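Local coordinates for GH59 galactosidase (Clostridium cellulolyticum, PDB 2V4V), which combines a family 6 carbohydrate-binding module, the part in this structure, which binds xylose, with an enzyme that probably hydrolyses glycosidic linkages of polysaccharides or glycolipids, at residues Ser16-Glu21 and Gly31-Gly36; Gly27-Phe32 and Leu119-Trp124; Val40-Asp45 and Lys105-Leu110. All coordinates share one frame; numbering follows the deposited sequence.

From the N terminus, the chain passes through 16-21, turns back and meets itself at 31-36, so interaction 1 closes a short loop. Interaction 2 starts before that loop is finished: 27-32 runs into 31-36, and Gly31 and Phe32 belong to both contacts, so the two overlap rather than nest. It then waits until 119-124 for its partner. Interaction 3, between 40-45 and 105-110, is nested inside this long closure and opens after interaction 1 has closed. Interaction 1 closes the small 19-22/28-31 sheet and interaction 2 ties it to strand 121-128 beside the xylose, their centres about 8 Å apart. Interaction 3 lies within the five-stranded sheet, and Leu110 of it packs on Leu122 of interaction 2.

Interaction 1 of 3, residues Ser16-Glu21 and Gly31-Gly36; sequences SGIQTE and GFVENG. With XYP (beta-D-xylopyranose), chain B.
Phe32 lies between Gln19 on one face of its ring and the bound xylose on the other, an aromatic wall of the sugar pocket of this carbohydrate-binding module, which Trp89, Tyr118 and Asn121 also line. Followed outward, Phe32 CB comes within 4.1 Å of Gln19 NE2, CG lies beneath the amide, and CD2 packs on Gln19 CB at 3.7 Å. CE2 comes to 3.5 Å from Glu21 OE1, while on the sugar side CE1 is 3.8 Å from XYP C1. The Gln19 amide is stacked on the ring, the two planes only 7° apart. In the backbone, Gln19 and Gly31 form an antiparallel hydrogen-bonded pair, with Gly31 N giving to Gln19 O at 2.9 Å. Glycine suits position 31 because a CB there would press against Glu21 OE2. An extended Glu21 brings OE1 to accept a hydrogen bond from XYP O2 at 3.1 Å, with O3 close to OE2; Phe32 N gives one to XYP O4 at 2.9 Å. The chemistry is that of a sugar site: a flat aromatic face takes the apolar C-H surface of the xylose, while the carboxylate and a backbone N-H read its hydroxyls.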
# COMPACT_ATOMS: atom_id res chain seq x y z
N SER A 16 9.80 7.11 -0.07
CA SER A 16 11.17 6.83 0.26
C SER A 16 11.57 5.48 -0.28
O SER A 16 10.98 4.44 0.12
CB SER A 16 11.35 6.85 1.77
OG SER A 16 12.65 6.40 2.14
N GLY A 17 12.55 5.50 -1.21
CA GLY A 17 13.22 4.25 -1.62
C GLY A 17 12.67 3.50 -2.82
O GLY A 17 13.25 2.49 -3.25
N ILE A 18 11.54 3.97 -3.36
CA ILE A 18 10.87 3.19 -4.42
C ILE A 18 11.03 3.83 -5.82
O ILE A 18 11.55 4.98 -5.94
CB ILE A 18 9.38 2.84 -4.03
CG1 ILE A 18 8.50 4.09 -3.87
CG2 ILE A 18 9.38 2.10 -2.66
CD1 ILE A 18 8.16 4.86 -5.18
N GLN A 19 10.57 3.12 -6.85
CA GLN A 19 10.53 3.70 -8.19
C GLN A 19 9.28 3.22 -8.89
O GLN A 19 8.88 2.07 -8.66
CB GLN A 19 11.74 3.26 -9.02
CG GLN A 19 13.05 3.48 -8.31
CD GLN A 19 14.20 2.82 -9.04
OE1 GLN A 19 14.24 2.82 -10.30
NE2 GLN A 19 15.16 2.25 -8.27
N THR A 20 8.65 4.12 -9.67
CA THR A 20 7.49 3.73 -10.45
C THR A 20 7.95 3.14 -11.78
O THR A 20 8.99 3.53 -12.35
CB THR A 20 6.59 4.95 -10.77
OG1 THR A 20 7.40 6.01 -11.29
CG2 THR A 20 5.91 5.40 -9.45
N GLU A 21 7.13 2.22 -12.29
CA GLU A 21 7.44 1.49 -13.53
C GLU A 21 6.16 1.07 -14.23
O GLU A 21 5.05 1.14 -13.65
CB GLU A 21 8.32 0.28 -13.26
CG GLU A 21 7.63 -0.68 -12.29
CD GLU A 21 8.41 -1.96 -12.01
OE1 GLU A 21 9.46 -2.24 -12.67
OE2 GLU A 21 7.92 -2.70 -11.13
N GLY A 31 7.34 -0.12 -7.62
CA GLY A 31 8.22 -1.28 -7.48
C GLY A 31 9.55 -0.92 -6.79
O GLY A 31 9.70 0.15 -6.22
N PHE A 32 10.49 -1.85 -6.90
CA PHE A 32 11.79 -1.73 -6.22
C PHE A 32 11.59 -1.49 -4.72
O PHE A 32 12.22 -0.60 -4.14
CB PHE A 32 12.62 -0.65 -6.89
CG PHE A 32 12.71 -0.84 -8.40
CD1 PHE A 32 13.83 -1.51 -9.00
CD2 PHE A 32 11.70 -0.42 -9.23
CE1 PHE A 32 13.89 -1.72 -10.35
CE2 PHE A 32 11.79 -0.63 -10.60
CZ PHE A 32 12.90 -1.27 -11.15
N VAL A 33 10.70 -2.32 -4.12
CA VAL A 33 10.32 -2.17 -2.71
C VAL A 33 11.18 -3.09 -1.86
O VAL A 33 11.17 -4.32 -2.04
CB VAL A 33 8.86 -2.57 -2.55
CG1 VAL A 33 8.49 -2.59 -1.08
CG2 VAL A 33 7.95 -1.61 -3.36
N GLU A 34 11.90 -2.46 -0.93
CA GLU A 34 12.68 -3.20 0.05
C GLU A 34 12.23 -2.81 1.46
O GLU A 34 11.55 -1.77 1.67
CB GLU A 34 14.19 -2.93 -0.10
CG GLU A 34 14.72 -3.45 -1.42
CD GLU A 34 16.21 -3.26 -1.53
OE1 GLU A 34 16.97 -4.06 -0.88
OE2 GLU A 34 16.65 -2.35 -2.26
N ASN A 35 12.58 -3.68 2.41
CA ASN A 35 12.16 -3.42 3.80
C ASN A 35 12.51 -1.99 4.24
O ASN A 35 13.65 -1.56 4.05
CB ASN A 35 12.88 -4.39 4.72
CG ASN A 35 12.48 -4.21 6.17
OD1 ASN A 35 11.36 -4.58 6.56
ND2 ASN A 35 13.43 -3.74 7.00
N GLY A 36 11.53 -1.28 4.79
CA GLY A 36 11.75 0.08 5.24
C GLY A 36 11.30 1.16 4.25
O GLY A 36 11.13 2.33 4.63
O1 XYP B . 13.75 -6.00 -11.68
C1 XYP B . 12.92 -5.34 -10.74
C2 XYP B . 11.52 -5.37 -11.32
C3 XYP B . 10.54 -4.72 -10.36
C4 XYP B . 10.71 -5.30 -8.96
C5 XYP B . 12.19 -5.30 -8.55
O2 XYP B . 11.43 -4.61 -12.53
O3 XYP B . 9.21 -4.89 -10.80
O4 XYP B . 10.00 -4.54 -8.00
O5 XYP B . 12.95 -6.00 -9.52

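Interaction 2 of 3, residues Gly27-Phe32 and Leu119-Trp124; sequences GEDVGF and LFNLNW. With NA (sodium ion), chain C; XYP (beta-D-xylopyranose), chain B.
Val30 and Leu122 form an antiparallel hydrogen-bonded pair, each backbone N giving to the other's O at 2.8 Å. The directions of strands 28-31 and 121-124 are 145° apart, antiparallel but splayed, consistent with a single bridge. The apolar side chains of the pair meet at their roots; valine and leucine suit this buried contact because their branches carry no polar atom that would need a partner.

To one side of the bridge, Asp29 meets Asn121. A chi1 of 62° places Asp29 CG between its own backbone N and carbonyl carbon. Its OD2 lies 3.3 Å from Asn121 CG and 3.4 Å from Asn121 CB. Carboxylate and amide planes lie 20° apart, nearly parallel, and the Asn121 amide is part of the xylose pocket. Asp29 OD1 is held by Gln90, while OD2 lies near the Glu21 carboxylate, a pairing of like charges that may raise the proton affinity of one of the two carboxylates.

At the other end, Asn123 and Glu28 share a sodium ion. Asn123 CG is anti to the backbone N, and OD1 binds sodium at 2.4 Å; its ND2 is hydrogen-bonded to Glu25. The main-chain O of Asn123 and of Glu28 also bind the ion, as does a water at 2.5 Å that accepts from Glu28 N. Asparagine suits this place because its amide offers an oxygen to the metal and an N-H to a carboxylate.

Glu8 and Glu10 complete the metal site. Strand 19-22 pairs with strand 28-31 through Glu21 and Gln19, whereas Leu122 packs on Ala55 and Val57 of strand 52-59, and Tyr92 of strand 91-98 touches Asp29, Asn121 and Asn123.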
# COMPACT_ATOMS: atom_id res chain seq x y z
N GLY A 27 -1.26 1.25 -16.73
CA GLY A 27 -0.78 2.27 -15.81
C GLY A 27 0.58 1.85 -15.23
O GLY A 27 1.39 1.24 -15.93
N GLU A 28 0.79 2.18 -13.96
CA GLU A 28 2.10 2.04 -13.30
C GLU A 28 1.98 1.26 -12.02
O GLU A 28 0.90 1.22 -11.41
CB GLU A 28 2.66 3.38 -12.93
CG GLU A 28 2.55 4.40 -14.08
CD GLU A 28 3.26 5.68 -13.74
OE1 GLU A 28 2.57 6.73 -13.90
OE2 GLU A 28 4.47 5.63 -13.34
N ASP A 29 3.09 0.64 -11.62
CA ASP A 29 3.19 0.13 -10.25
C ASP A 29 4.35 0.79 -9.51
O ASP A 29 5.34 1.22 -10.14
CB ASP A 29 3.32 -1.42 -10.20
CG ASP A 29 4.59 -1.91 -10.89
OD1 ASP A 29 4.51 -2.19 -12.12
OD2 ASP A 29 5.66 -1.98 -10.17
N VAL A 30 4.22 0.82 -8.18
CA VAL A 30 5.33 1.16 -7.33
C VAL A 30 6.09 -0.14 -7.15
O VAL A 30 5.55 -1.15 -6.63
CB VAL A 30 4.84 1.71 -5.98
CG1 VAL A 30 5.91 1.62 -4.95
CG2 VAL A 30 4.39 3.15 -6.18
N GLY A 31 7.34 -0.12 -7.62
CA GLY A 31 8.22 -1.28 -7.48
C GLY A 31 9.55 -0.92 -6.79
O GLY A 31 9.70 0.15 -6.22
N PHE A 32 10.49 -1.85 -6.90
CA PHE A 32 11.79 -1.73 -6.22
C PHE A 32 11.59 -1.49 -4.72
O PHE A 32 12.22 -0.60 -4.14
CB PHE A 32 12.62 -0.65 -6.89
CG PHE A 32 12.71 -0.84 -8.40
CD1 PHE A 32 13.83 -1.51 -9.00
CD2 PHE A 32 11.70 -0.42 -9.23
CE1 PHE A 32 13.89 -1.72 -10.35
CE2 PHE A 32 11.79 -0.63 -10.60
CZ PHE A 32 12.90 -1.27 -11.15
N LEU A 119 10.23 -6.96 -2.17
CA LEU A 119 9.07 -7.54 -1.50
C LEU A 119 7.85 -7.75 -2.44
O LEU A 119 7.32 -8.89 -2.57
CB LEU A 119 8.66 -6.67 -0.31
CG LEU A 119 9.79 -6.40 0.70
CD1 LEU A 119 9.20 -5.59 1.79
CD2 LEU A 119 10.44 -7.62 1.28
N PHE A 120 7.37 -6.66 -3.04
CA PHE A 120 6.19 -6.77 -3.93
C PHE A 120 6.10 -5.46 -4.70
O PHE A 120 6.85 -4.48 -4.38
CB PHE A 120 4.88 -6.97 -3.12
CG PHE A 120 4.80 -6.10 -1.84
CD1 PHE A 120 4.52 -4.73 -1.89
CD2 PHE A 120 5.12 -6.68 -0.59
CE1 PHE A 120 4.52 -3.97 -0.68
CE2 PHE A 120 5.11 -5.94 0.60
CZ PHE A 120 4.80 -4.60 0.55
N ASN A 121 5.28 -5.48 -5.76
CA ASN A 121 4.93 -4.27 -6.54
C ASN A 121 3.47 -3.92 -6.17
O ASN A 121 2.64 -4.83 -5.96
CB ASN A 121 4.99 -4.56 -8.05
CG ASN A 121 6.39 -4.80 -8.55
OD1 ASN A 121 6.61 -5.41 -9.64
ND2 ASN A 121 7.36 -4.36 -7.77
N LEU A 122 3.17 -2.61 -6.14
CA LEU A 122 1.83 -2.16 -5.72
C LEU A 122 1.25 -1.35 -6.86
O LEU A 122 1.85 -0.36 -7.26
CB LEU A 122 1.92 -1.30 -4.43
CG LEU A 122 0.65 -0.62 -3.92
CD1 LEU A 122 -0.38 -1.68 -3.42
CD2 LEU A 122 1.07 0.27 -2.75
N ASN A 123 0.09 -1.78 -7.37
CA ASN A 123 -0.55 -1.10 -8.47
C ASN A 123 -1.49 0.02 -7.97
O ASN A 123 -1.35 1.20 -8.30
CB ASN A 123 -1.30 -2.15 -9.31
CG ASN A 123 -2.03 -1.56 -10.51
OD1 ASN A 123 -2.01 -0.34 -10.76
ND2 ASN A 123 -2.71 -2.43 -11.27
N TRP A 124 -2.41 -0.35 -7.08
CA TRP A 124 -3.36 0.60 -6.49
C TRP A 124 -3.87 0.01 -5.17
O TRP A 124 -3.59 -1.14 -4.87
CB TRP A 124 -4.53 0.91 -7.47
CG TRP A 124 -5.31 -0.26 -7.94
CD1 TRP A 124 -5.13 -0.95 -9.11
CD2 TRP A 124 -6.39 -0.93 -7.26
NE1 TRP A 124 -6.02 -1.98 -9.23
CE2 TRP A 124 -6.82 -1.98 -8.11
CE3 TRP A 124 -7.08 -0.69 -6.06
CZ2 TRP A 124 -7.87 -2.84 -7.76
CZ3 TRP A 124 -8.11 -1.56 -5.70
CH2 TRP A 124 -8.50 -2.61 -6.57
NA NA C . -1.18 1.95 -10.57
O1 XYP B . 13.75 -6.00 -11.68
C1 XYP B . 12.92 -5.34 -10.74
C2 XYP B . 11.52 -5.37 -11.32
C3 XYP B . 10.54 -4.72 -10.36
C4 XYP B . 10.71 -5.30 -8.96
C5 XYP B . 12.19 -5.30 -8.55
O2 XYP B . 11.43 -4.61 -12.53
O3 XYP B . 9.21 -4.89 -10.80
O4 XYP B . 10.00 -4.54 -8.00
O5 XYP B . 12.95 -6.00 -9.52
O HOH W 1 -1.75 3.16 -12.66

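Interaction 3 of 3, residues Val40-Asp45 and Lys105-Leu110; sequences VYNNVD and KHDVYL
Tyr41 and Val108 pair in the five-stranded antiparallel sheet of the beta-sandwich that forms this module, where a beta bulge interrupts the ladder. Backbone hydrogen bonds come first: Tyr41 N gives to Val108 O at 2.8 Å and Val108 N returns one to Tyr41 O. Past the bulge, Val44 and His106 pair likewise, the register having shifted by one.

A polar side chain serves the bulge itself. Asp107 OD1 accepts from Asn43 N at 2.8 Å through its anti lone pair, meeting the backbone N-H of the corner residue. Asparagine suits position 43, since it tolerates the left-handed backbone (phi 56°) found there.

Apolar contacts divide between the two faces. On the face with Val40, its CG1 makes a CH-pi contact over the Tyr109 ring, 3.6 Å from the centroid and 16° off the normal, while CG2 comes to 3.3 Å from CE1. On the other, Val44 CG2 packs on Val108 CG2 at 3.9 Å, and Tyr41 CE1 on Leu110 CD1; beta-branched and aromatic residues suit these strands.

At one end of the pairing, Asp45 and Lys105 lie side by side without a salt bridge; a water links them, giving to Asp45 OD1, also bound to Gly47 N, at 2.7 Å and accepting from Lys105 NZ.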
# COMPACT_ATOMS: atom_id res chain seq x y z
N VAL A 40 3.60 7.77 0.59
CA VAL A 40 2.72 8.62 1.41
C VAL A 40 1.61 9.22 0.53
O VAL A 40 1.90 9.69 -0.58
CB VAL A 40 3.50 9.83 2.01
CG1 VAL A 40 2.58 10.54 3.07
CG2 VAL A 40 4.88 9.44 2.54
N TYR A 41 0.37 9.22 1.02
CA TYR A 41 -0.76 9.78 0.32
C TYR A 41 -1.43 10.83 1.24
O TYR A 41 -1.96 10.48 2.21
CB TYR A 41 -1.73 8.63 -0.09
CG TYR A 41 -0.98 7.56 -0.84
CD1 TYR A 41 -0.27 6.59 -0.17
CD2 TYR A 41 -0.88 7.59 -2.20
CE1 TYR A 41 0.48 5.68 -0.84
CE2 TYR A 41 -0.17 6.67 -2.88
CZ TYR A 41 0.56 5.73 -2.21
OH TYR A 41 1.32 4.83 -2.91
N ASN A 42 -1.29 12.12 0.89
CA ASN A 42 -1.73 13.17 1.80
C ASN A 42 -3.24 13.34 1.80
O ASN A 42 -3.92 13.16 0.78
CB ASN A 42 -1.10 14.52 1.44
CG ASN A 42 0.40 14.57 1.71
OD1 ASN A 42 0.99 13.63 2.23
ND2 ASN A 42 1.02 15.68 1.33
N ASN A 43 -3.73 13.80 2.96
CA ASN A 43 -5.11 14.29 3.05
C ASN A 43 -6.13 13.27 2.59
O ASN A 43 -7.01 13.57 1.75
CB ASN A 43 -5.27 15.55 2.21
CG ASN A 43 -4.32 16.64 2.62
OD1 ASN A 43 -3.94 16.73 3.80
ND2 ASN A 43 -3.89 17.48 1.65
N VAL A 44 -6.00 12.06 3.11
CA VAL A 44 -6.99 11.03 2.85
C VAL A 44 -8.12 11.15 3.89
O VAL A 44 -7.86 11.22 5.10
CB VAL A 44 -6.38 9.62 2.93
CG1 VAL A 44 -7.44 8.58 2.73
CG2 VAL A 44 -5.25 9.43 1.87
N ASP A 45 -9.35 11.19 3.39
CA ASP A 45 -10.52 11.38 4.26
C ASP A 45 -11.16 10.03 4.53
O ASP A 45 -11.68 9.40 3.62
CB ASP A 45 -11.52 12.33 3.59
CG ASP A 45 -12.69 12.72 4.50
OD1 ASP A 45 -12.79 12.24 5.66
OD2 ASP A 45 -13.49 13.55 4.01
N LYS A 105 -9.38 13.24 8.52
CA LYS A 105 -8.41 13.35 7.43
C LYS A 105 -7.02 13.06 7.98
O LYS A 105 -6.63 13.57 9.04
CB LYS A 105 -8.47 14.79 6.90
CG LYS A 105 -9.71 15.11 6.09
CD LYS A 105 -10.89 15.48 7.02
CE LYS A 105 -12.02 16.25 6.33
NZ LYS A 105 -13.28 16.10 7.14
N HIS A 106 -6.27 12.20 7.27
CA HIS A 106 -4.92 11.86 7.68
C HIS A 106 -4.04 11.63 6.48
O HIS A 106 -4.54 11.27 5.42
CB HIS A 106 -4.98 10.57 8.49
CG HIS A 106 -5.64 10.77 9.82
ND1 HIS A 106 -6.97 10.48 10.08
CD2 HIS A 106 -5.13 11.28 10.96
CE1 HIS A 106 -7.24 10.80 11.34
NE2 HIS A 106 -6.14 11.29 11.89
N ASP A 107 -2.74 11.85 6.65
CA ASP A 107 -1.82 11.43 5.57
C ASP A 107 -1.54 9.93 5.79
O ASP A 107 -1.22 9.51 6.91
CB ASP A 107 -0.51 12.18 5.59
CG ASP A 107 -0.68 13.70 5.49
OD1 ASP A 107 -1.66 14.17 4.87
OD2 ASP A 107 0.21 14.40 6.01
N VAL A 108 -1.65 9.15 4.71
CA VAL A 108 -1.54 7.72 4.87
C VAL A 108 -0.15 7.29 4.42
O VAL A 108 0.21 7.53 3.25
CB VAL A 108 -2.63 6.97 4.07
CG1 VAL A 108 -2.31 5.50 3.99
CG2 VAL A 108 -4.01 7.15 4.72
N TYR A 109 0.60 6.62 5.32
CA TYR A 109 1.91 6.05 4.98
C TYR A 109 1.74 4.57 4.81
O TYR A 109 1.31 3.90 5.75
CB TYR A 109 2.93 6.30 6.10
CG TYR A 109 3.35 7.74 6.16
CD1 TYR A 109 4.66 8.13 5.81
CD2 TYR A 109 2.44 8.75 6.57
CE1 TYR A 109 5.06 9.48 5.87
CE2 TYR A 109 2.83 10.08 6.62
CZ TYR A 109 4.13 10.45 6.27
OH TYR A 109 4.48 11.79 6.34
N LEU A 110 2.09 4.08 3.61
CA LEU A 110 2.18 2.64 3.40
C LEU A 110 3.66 2.27 3.53
O LEU A 110 4.48 2.65 2.71
CB LEU A 110 1.60 2.24 2.05
CG LEU A 110 0.16 2.68 1.77
CD1 LEU A 110 -0.23 2.11 0.42
CD2 LEU A 110 -0.79 2.17 2.89
O HOH W 2 -14.63 13.51 7.12